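PDB 2JEN: endo-beta-1,4-glucanase from Bacillus licheniformis, which probably cleaves the beta-1,4-linked glucan backbone of xyloglucan, and of cellulose, in plant cell walls as a family 12 glycoside hydrolase. Local coordinates for residues L213-R216 / D217-Y221; H141-N144 / K145-W148. The protein carries 1 engineered substitution. All coordinates share one frame; numbering follows the deposited sequence.

Contact 1: L213-R216 / D217-Y221; sequences LNIR and DFTNY
Ile215 O receives two backbone N-H groups of the following turn: a well-aligned bond from Thr219 N (3.0 Å, 165° at the hydrogen) and a weak, bent one from Phe218 N. The first makes Ile215 O the acceptor of an i to i+4 helical bond; Arg216 O repeats the pattern with Asn220 N at 2.9 Å. Just before the helix, Asn214 is the N-cap. With CG anti to the backbone N (chi1 -175°), its amide reaches forward over the start of the helix, where OD1 accepts the N-H of Arg216 at 3.0 Å, while the donor stands above the carbonyl plane. Ile118 N also bonds to OD1, and Asn117 OD1 takes ND2, which fixes the rotation of the amide. Asp217 adds a water-mediated clasp: one water links its OD2 to Asn214 N, and another, 2.6 Å from Asp217 OD1, reaches Arg216 NE at the guanidinium edge and in its plane. Arg216 NE and Asp217 OD1, 5.1 Å apart, are joined by this water and not by direct contact, though their opposite charges probably still attract. Arg216 and Asn220 run side by side, CG to ND2 3.8 Å; their far ends bind Gln115 O and Lys231 NZ respectively. The Phe218 ring turns its edge, in plane, to Asn214 O (CD1 3.5 Å away), and meets Phe202 and Trp182 edge-to-face. This capped N-terminus opens helix 215-225 of the family 12 beta-sandwich (jelly roll), directly after strand 210-214, which pairs with strand 118-128; the helix's apolar side rests on strands 154-163 and 170-177.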
ATOM      1  N   LEU A 213      11.544 -33.683 -15.425  1.00 15.08           N
ATOM      2  CA  LEU A 213      12.898 -34.129 -15.102  1.00 15.02           C
ATOM      3  C   LEU A 213      12.911 -35.179 -14.021  1.00 15.37           C
ATOM      4  O   LEU A 213      11.990 -35.280 -13.213  1.00 19.27           O
ATOM      5  CB  LEU A 213      13.745 -32.954 -14.642  1.00 15.75           C
ATOM      6  CG  LEU A 213      13.850 -31.769 -15.586  1.00 16.36           C
ATOM      7  CD1 LEU A 213      14.576 -30.611 -14.912  1.00 19.21           C
ATOM      8  CD2 LEU A 213      14.508 -32.108 -16.921  1.00 17.83           C
ATOM      9  N   ASN A 214      13.942 -36.009 -14.018  1.00 14.55           N
ATOM     10  CA  ASN A 214      14.197 -36.921 -12.926  1.00 13.77           C
ATOM     11  C   ASN A 214      15.499 -36.487 -12.277  1.00 14.40           C
ATOM     12  O   ASN A 214      16.567 -36.518 -12.909  1.00 14.80           O
ATOM     13  CB  ASN A 214      14.338 -38.352 -13.443  1.00 14.64           C
ATOM     14  CG  ASN A 214      14.487 -39.362 -12.351  1.00 14.97           C
ATOM     15  OD1 ASN A 214      14.675 -39.060 -11.178  1.00 15.53           O
ATOM     16  ND2 ASN A 214      14.460 -40.648 -12.751  1.00 19.12           N
ATOM     17  N   ILE A 215      15.417 -35.993 -11.046  1.00 13.78           N
ATOM     18  CA  ILE A 215      16.622 -35.484 -10.360  1.00 14.58           C
ATOM     19  C   ILE A 215      17.712 -36.560 -10.285  1.00 14.78           C
ATOM     20  O   ILE A 215      18.910 -36.253 -10.301  1.00 14.13           O
ATOM     21  CB  ILE A 215      16.281 -34.902  -8.976  1.00 14.99           C
ATOM     22  CG1 ILE A 215      15.263 -33.769  -9.073  1.00 18.39           C
ATOM     23  CG2 ILE A 215      17.529 -34.418  -8.251  1.00 14.88           C
ATOM     24  CD1 ILE A 215      15.553 -32.773 -10.114  1.00 18.98           C
ATOM     25  N   ARG A 216      17.297 -37.822 -10.249  1.00 14.51           N
ATOM     26  CA  ARG A 216      18.268 -38.912 -10.205  1.00 15.13           C
ATOM     27  C   ARG A 216      19.185 -38.916 -11.415  1.00 14.65           C
ATOM     28  O   ARG A 216      20.341 -39.366 -11.322  1.00 14.57           O
ATOM     29  CB  ARG A 216      17.529 -40.239 -10.080  1.00 15.17           C
ATOM     30  CG  ARG A 216      18.461 -41.426  -9.757  1.00 17.28           C
ATOM     31  CD  ARG A 216      17.710 -42.730  -9.683  1.00 20.47           C
ATOM     32  NE  ARG A 216      17.406 -43.154 -11.021  1.00 24.59           N
ATOM     33  CZ  ARG A 216      16.783 -44.291 -11.338  1.00 27.04           C
ATOM     34  NH1 ARG A 216      16.326 -45.092 -10.400  1.00 26.68           N
ATOM     35  NH2 ARG A 216      16.568 -44.573 -12.603  1.00 29.75           N
ATOM     36  N   ASP A 217      18.713 -38.461 -12.564  1.00 13.99           N
ATOM     37  CA  ASP A 217      19.600 -38.377 -13.730  1.00 14.32           C
ATOM     38  C   ASP A 217      20.763 -37.415 -13.454  1.00 14.67           C
ATOM     39  O   ASP A 217      21.887 -37.617 -13.940  1.00 14.55           O
ATOM     40  CB  ASP A 217      18.843 -37.868 -14.952  1.00 15.26           C
ATOM     41  CG  ASP A 217      17.734 -38.793 -15.446  1.00 17.65           C
ATOM     42  OD1 ASP A 217      17.720 -39.977 -15.061  1.00 22.71           O
ATOM     43  OD2 ASP A 217      16.954 -38.323 -16.315  1.00 20.09           O
ATOM     44  N   PHE A 218      20.484 -36.325 -12.747  1.00 12.50           N
ATOM     45  CA  PHE A 218      21.486 -35.307 -12.450  1.00 12.23           C
ATOM     46  C   PHE A 218      22.421 -35.764 -11.330  1.00 12.86           C
ATOM     47  O   PHE A 218      23.658 -35.600 -11.428  1.00 13.61           O
ATOM     48  CB  PHE A 218      20.782 -33.980 -12.106  1.00 12.20           C
ATOM     49  CG  PHE A 218      20.039 -33.416 -13.261  1.00 11.73           C
ATOM     50  CD1 PHE A 218      18.773 -33.885 -13.578  1.00 13.24           C
ATOM     51  CD2 PHE A 218      20.616 -32.444 -14.092  1.00 12.45           C
ATOM     52  CE1 PHE A 218      18.099 -33.409 -14.706  1.00 13.33           C
ATOM     53  CE2 PHE A 218      19.960 -31.972 -15.174  1.00 13.87           C
ATOM     54  CZ  PHE A 218      18.665 -32.451 -15.487  1.00 14.02           C
ATOM     55  N   THR A 219      21.892 -36.362 -10.271  1.00 12.65           N
ATOM     56  CA  THR A 219      22.758 -36.855  -9.201  1.00 13.45           C
ATOM     57  C   THR A 219      23.613 -38.041  -9.696  1.00 14.55           C
ATOM     58  O   THR A 219      24.754 -38.160  -9.281  1.00 14.26           O
ATOM     59  CB  THR A 219      21.958 -37.215  -7.937  1.00 13.56           C
ATOM     60  OG1 THR A 219      20.946 -38.206  -8.225  1.00 13.88           O
ATOM     61  CG2 THR A 219      21.297 -35.961  -7.350  1.00 13.71           C
ATOM     62  N   ASN A 220      23.063 -38.895 -10.563  1.00 14.90           N
ATOM     63  CA  ASN A 220      23.897 -39.970 -11.162  1.00 15.13           C
ATOM     64  C   ASN A 220      25.033 -39.411 -11.998  1.00 14.96           C
ATOM     65  O   ASN A 220      26.151 -39.939 -11.973  1.00 15.71           O
ATOM     66  CB  ASN A 220      23.044 -40.892 -12.023  1.00 15.74           C
ATOM     67  CG  ASN A 220      22.309 -41.941 -11.213  1.00 17.28           C
ATOM     68  OD1 ASN A 220      22.557 -42.131 -10.004  1.00 19.89           O
ATOM     69  ND2 ASN A 220      21.391 -42.643 -11.892  1.00 22.62           N
ATOM     70  N   TYR A 221      24.796 -38.344 -12.756  1.00 14.41           N
ATOM     71  CA  TYR A 221      25.890 -37.694 -13.498  1.00 14.43           C
ATOM     72  C   TYR A 221      26.934 -37.215 -12.515  1.00 14.71           C
ATOM     73  O   TYR A 221      28.115 -37.486 -12.687  1.00 14.61           O
ATOM     74  CB  TYR A 221      25.368 -36.573 -14.395  1.00 13.95           C
ATOM     75  CG  TYR A 221      26.398 -35.575 -14.844  1.00 13.80           C
ATOM     76  CD1 TYR A 221      27.217 -35.835 -15.945  1.00 13.89           C
ATOM     77  CD2 TYR A 221      26.595 -34.365 -14.180  1.00 13.74           C
ATOM     78  CE1 TYR A 221      28.126 -34.874 -16.406  1.00 13.47           C
ATOM     79  CE2 TYR A 221      27.473 -33.429 -14.620  1.00 13.73           C
ATOM     80  CZ  TYR A 221      28.259 -33.686 -15.714  1.00 13.22           C
ATOM     81  OH  TYR A 221      29.138 -32.723 -16.106  1.00 14.28           O
TER
HETATM   82  O   HOH W   1      15.665 -35.841 -16.229  1.00 18.71           O
HETATM   83  O   HOH W   2      18.336 -41.974 -13.440  1.00 25.99           O

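Contact 2: H141-N144 / K145-W148; sequences HNTN and KASW. With BGC (beta-D-glucopyranose), chain B.
Ala146 sets its methyl over one face of the His141 imidazole, CB lying 3.9 Å from the ring centroid and 9° off the ring normal, a nearly centred CH-pi contact. One residue earlier in the chain, Lys145 N donates to Thr143 OG1 at 3.0 Å (155° at the hydrogen), the i to i+2 bond of an ST turn; the bond belongs to one of two modelled conformers of Thr143 and may not be present throughout. Lys145 then bends back at chi2 (-66°), so that CD passes 3.4 Å from Asn144 O, and NZ and that carbonyl share a bridging water, 2.8 Å from Lys145 NZ. Asn144 and Lys145 run alongside each other, OD1 of the amide 3.6 Å from Lys145 CG. An alanine at Asn144 takes away the amide beside the Lys145 chain, whose aliphatic part would probably be freer to swing away. At the far end Trp148 meets a glucose unit of the bound glycan, which Trp98 O also holds: CE3 approaches BGC C4 at 3.8 Å, and BGC O6 lies at the edge of the indole, in its plane. In the second shell, Ser236 OG and Ser150 O hold the two imidazole nitrogens of His141, and Trp96 meets its ring edge-to-face. Backbone bonds from His141 to Tyr234 and from Ala146 to Gly101 tie in the loop, which leaves strand 131-141 beside strand 234-244 and leads toward strand 154-163.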
ATOM      1  N   HIS A 141      22.260 -33.278   2.339  1.00 12.76           N
ATOM      2  CA  HIS A 141      22.933 -33.338   3.633  1.00 12.97           C
ATOM      3  C   HIS A 141      23.550 -34.714   3.815  1.00 14.50           C
ATOM      4  O   HIS A 141      23.166 -35.671   3.150  1.00 14.39           O
ATOM      5  CB  HIS A 141      21.942 -33.135   4.778  1.00 13.04           C
ATOM      6  CG  HIS A 141      21.389 -31.744   4.914  1.00 13.31           C
ATOM      7  ND1 HIS A 141      20.275 -31.299   4.212  1.00 13.01           N
ATOM      8  CD2 HIS A 141      21.736 -30.748   5.757  1.00 14.19           C
ATOM      9  CE1 HIS A 141      20.014 -30.053   4.602  1.00 12.71           C
ATOM     10  NE2 HIS A 141      20.877 -29.705   5.544  1.00 12.70           N
ATOM     11  N   ASN A 142      24.450 -34.821   4.790  1.00 15.80           N
ATOM     12  CA  ASN A 142      24.859 -36.150   5.261  1.00 17.00           C
ATOM     13  C   ASN A 142      23.809 -36.802   6.171  1.00 17.91           C
ATOM     14  O   ASN A 142      23.658 -38.067   6.229  1.00 22.73           O
ATOM     15  CB  ASN A 142      26.171 -36.078   6.033  1.00 19.75           C
ATOM     16  CG  ASN A 142      27.291 -35.847   5.207  1.00 22.51           C
ATOM     17  OD1 ASN A 142      27.436 -36.461   4.160  1.00 27.72           O
ATOM     18  ND2 ASN A 142      28.209 -35.016   5.701  1.00 27.45           N
ATOM     19  N   THR A 143      23.134 -35.961   6.969  0.50 16.78           N
ATOM     20  CA  THR A 143      22.100 -36.349   7.966  0.50 15.61           C
ATOM     21  C   THR A 143      20.718 -36.580   7.300  0.50 15.73           C
ATOM     22  O   THR A 143      20.362 -35.831   6.406  0.50 14.74           O
ATOM     23  CB  THR A 143      21.946 -35.246   9.104  0.50 15.93           C
ATOM     24  OG1 THR A 143      21.054 -35.695  10.141  0.50 15.66           O
ATOM     25  CG2 THR A 143      21.420 -33.909   8.548  0.50 16.01           C
ATOM     26  N   ASN A 144      19.964 -37.597   7.760  1.00 16.41           N
ATOM     27  CA  ASN A 144      18.547 -37.774   7.440  1.00 16.89           C
ATOM     28  C   ASN A 144      17.651 -37.165   8.515  1.00 17.03           C
ATOM     29  O   ASN A 144      16.428 -37.396   8.505  1.00 17.80           O
ATOM     30  CB  ASN A 144      18.186 -39.229   7.204  1.00 17.71           C
ATOM     31  CG  ASN A 144      18.310 -40.076   8.441  1.00 18.97           C
ATOM     32  OD1 ASN A 144      18.884 -39.657   9.447  1.00 20.87           O
ATOM     33  ND2 ASN A 144      17.789 -41.315   8.354  1.00 23.38           N
ATOM     34  N   LYS A 145      18.219 -36.348   9.387  1.00 17.82           N
ATOM     35  CA  LYS A 145      17.441 -35.614  10.382  1.00 19.02           C
ATOM     36  C   LYS A 145      17.832 -34.126  10.352  1.00 17.71           C
ATOM     37  O   LYS A 145      18.214 -33.527  11.347  1.00 18.50           O
ATOM     38  CB  LYS A 145      17.672 -36.214  11.767  1.00 21.39           C
ATOM     39  CG  LYS A 145      17.156 -37.643  11.900  1.00 24.58           C
ATOM     40  CD  LYS A 145      15.622 -37.729  11.800  1.00 29.10           C
ATOM     41  CE  LYS A 145      15.074 -39.109  12.218  1.00 31.71           C
ATOM     42  NZ  LYS A 145      14.917 -40.093  11.102  1.00 35.56           N
ATOM     43  N   ALA A 146      17.741 -33.536   9.167  1.00 17.00           N
ATOM     44  CA  ALA A 146      18.050 -32.121   8.994  1.00 16.37           C
ATOM     45  C   ALA A 146      17.097 -31.266   9.815  1.00 17.05           C
ATOM     46  O   ALA A 146      15.891 -31.492   9.829  1.00 18.03           O
ATOM     47  CB  ALA A 146      18.029 -31.732   7.528  1.00 17.19           C
ATOM     48  N   SER A 147      17.670 -30.302  10.509  1.00 17.24           N
ATOM     49  CA  SER A 147      16.945 -29.403  11.374  1.00 17.66           C
ATOM     50  C   SER A 147      17.180 -27.947  10.986  1.00 17.06           C
ATOM     51  O   SER A 147      17.711 -27.647   9.918  1.00 16.21           O
ATOM     52  CB  SER A 147      17.380 -29.660  12.809  1.00 19.25           C
ATOM     53  OG  SER A 147      16.532 -28.974  13.706  1.00 24.47           O
ATOM     54  N   TRP A 148      16.731 -27.033  11.818  1.00 18.15           N
ATOM     55  CA  TRP A 148      16.666 -25.632  11.433  1.00 19.52           C
ATOM     56  C   TRP A 148      18.047 -25.001  11.260  1.00 19.85           C
ATOM     57  O   TRP A 148      18.175 -23.963  10.614  1.00 21.12           O
ATOM     58  CB  TRP A 148      15.846 -24.824  12.451  1.00 22.91           C
ATOM     59  CG  TRP A 148      16.448 -24.800  13.788  1.00 25.18           C
ATOM     60  CD1 TRP A 148      16.244 -25.702  14.777  1.00 28.54           C
ATOM     61  CD2 TRP A 148      17.388 -23.853  14.288  1.00 27.56           C
ATOM     62  NE1 TRP A 148      16.981 -25.363  15.884  1.00 28.97           N
ATOM     63  CE2 TRP A 148      17.707 -24.240  15.600  1.00 29.52           C
ATOM     64  CE3 TRP A 148      18.001 -22.723  13.756  1.00 29.05           C
ATOM     65  CZ2 TRP A 148      18.598 -23.521  16.390  1.00 29.21           C
ATOM     66  CZ3 TRP A 148      18.878 -22.004  14.551  1.00 28.50           C
ATOM     67  CH2 TRP A 148      19.170 -22.414  15.834  1.00 28.56           C
TER
HETATM   68  C2  BGC B   4      15.942 -20.564  10.241  1.00 37.88           C
HETATM   69  C3  BGC B   4      15.384 -20.046  11.564  1.00 39.89           C
HETATM   70  C4  BGC B   4      16.495 -19.530  12.469  1.00 41.20           C
HETATM   71  C5  BGC B   4      17.341 -18.516  11.716  1.00 42.66           C
HETATM   72  C6  BGC B   4      18.458 -17.935  12.590  1.00 44.49           C
HETATM   73  C1  BGC B   4      16.885 -19.529   9.626  1.00 36.39           C
HETATM   74  O2  BGC B   4      14.882 -20.896   9.343  1.00 36.34           O
HETATM   75  O3  BGC B   4      14.693 -21.076  12.241  1.00 40.49           O
HETATM   76  O4  BGC B   4      15.917 -18.962  13.637  1.00 41.63           O
HETATM   77  O5  BGC B   4      17.878 -19.135  10.559  1.00 39.42           O
HETATM   78  O6  BGC B   4      19.584 -18.790  12.584  1.00 47.27           O
HETATM   79  O   HOH W   3      14.365 -39.103   8.588  1.00 26.71           O

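Overall arrangement
The two contacts are separate, their centres 21 Å apart and their nearest atoms about 10 Å apart; contact 1 packs on strand 154-163, and contact 2 lies in the loop that leads to it. Neither is wholly core. Contact 1 has four buried residues among eight touching, with one apolar side facing the strands and another of amides, charges and bridging waters; regular helical bonds carry it. In contact 2 only His141 and Ala146 are buried, and outside regular structure a methyl over an imidazole, a threonine-to-backbone bond and a bridging water do the work that repeated helical bonds do in contact 1. Contact 2 alone extends to the glycan, through Trp148.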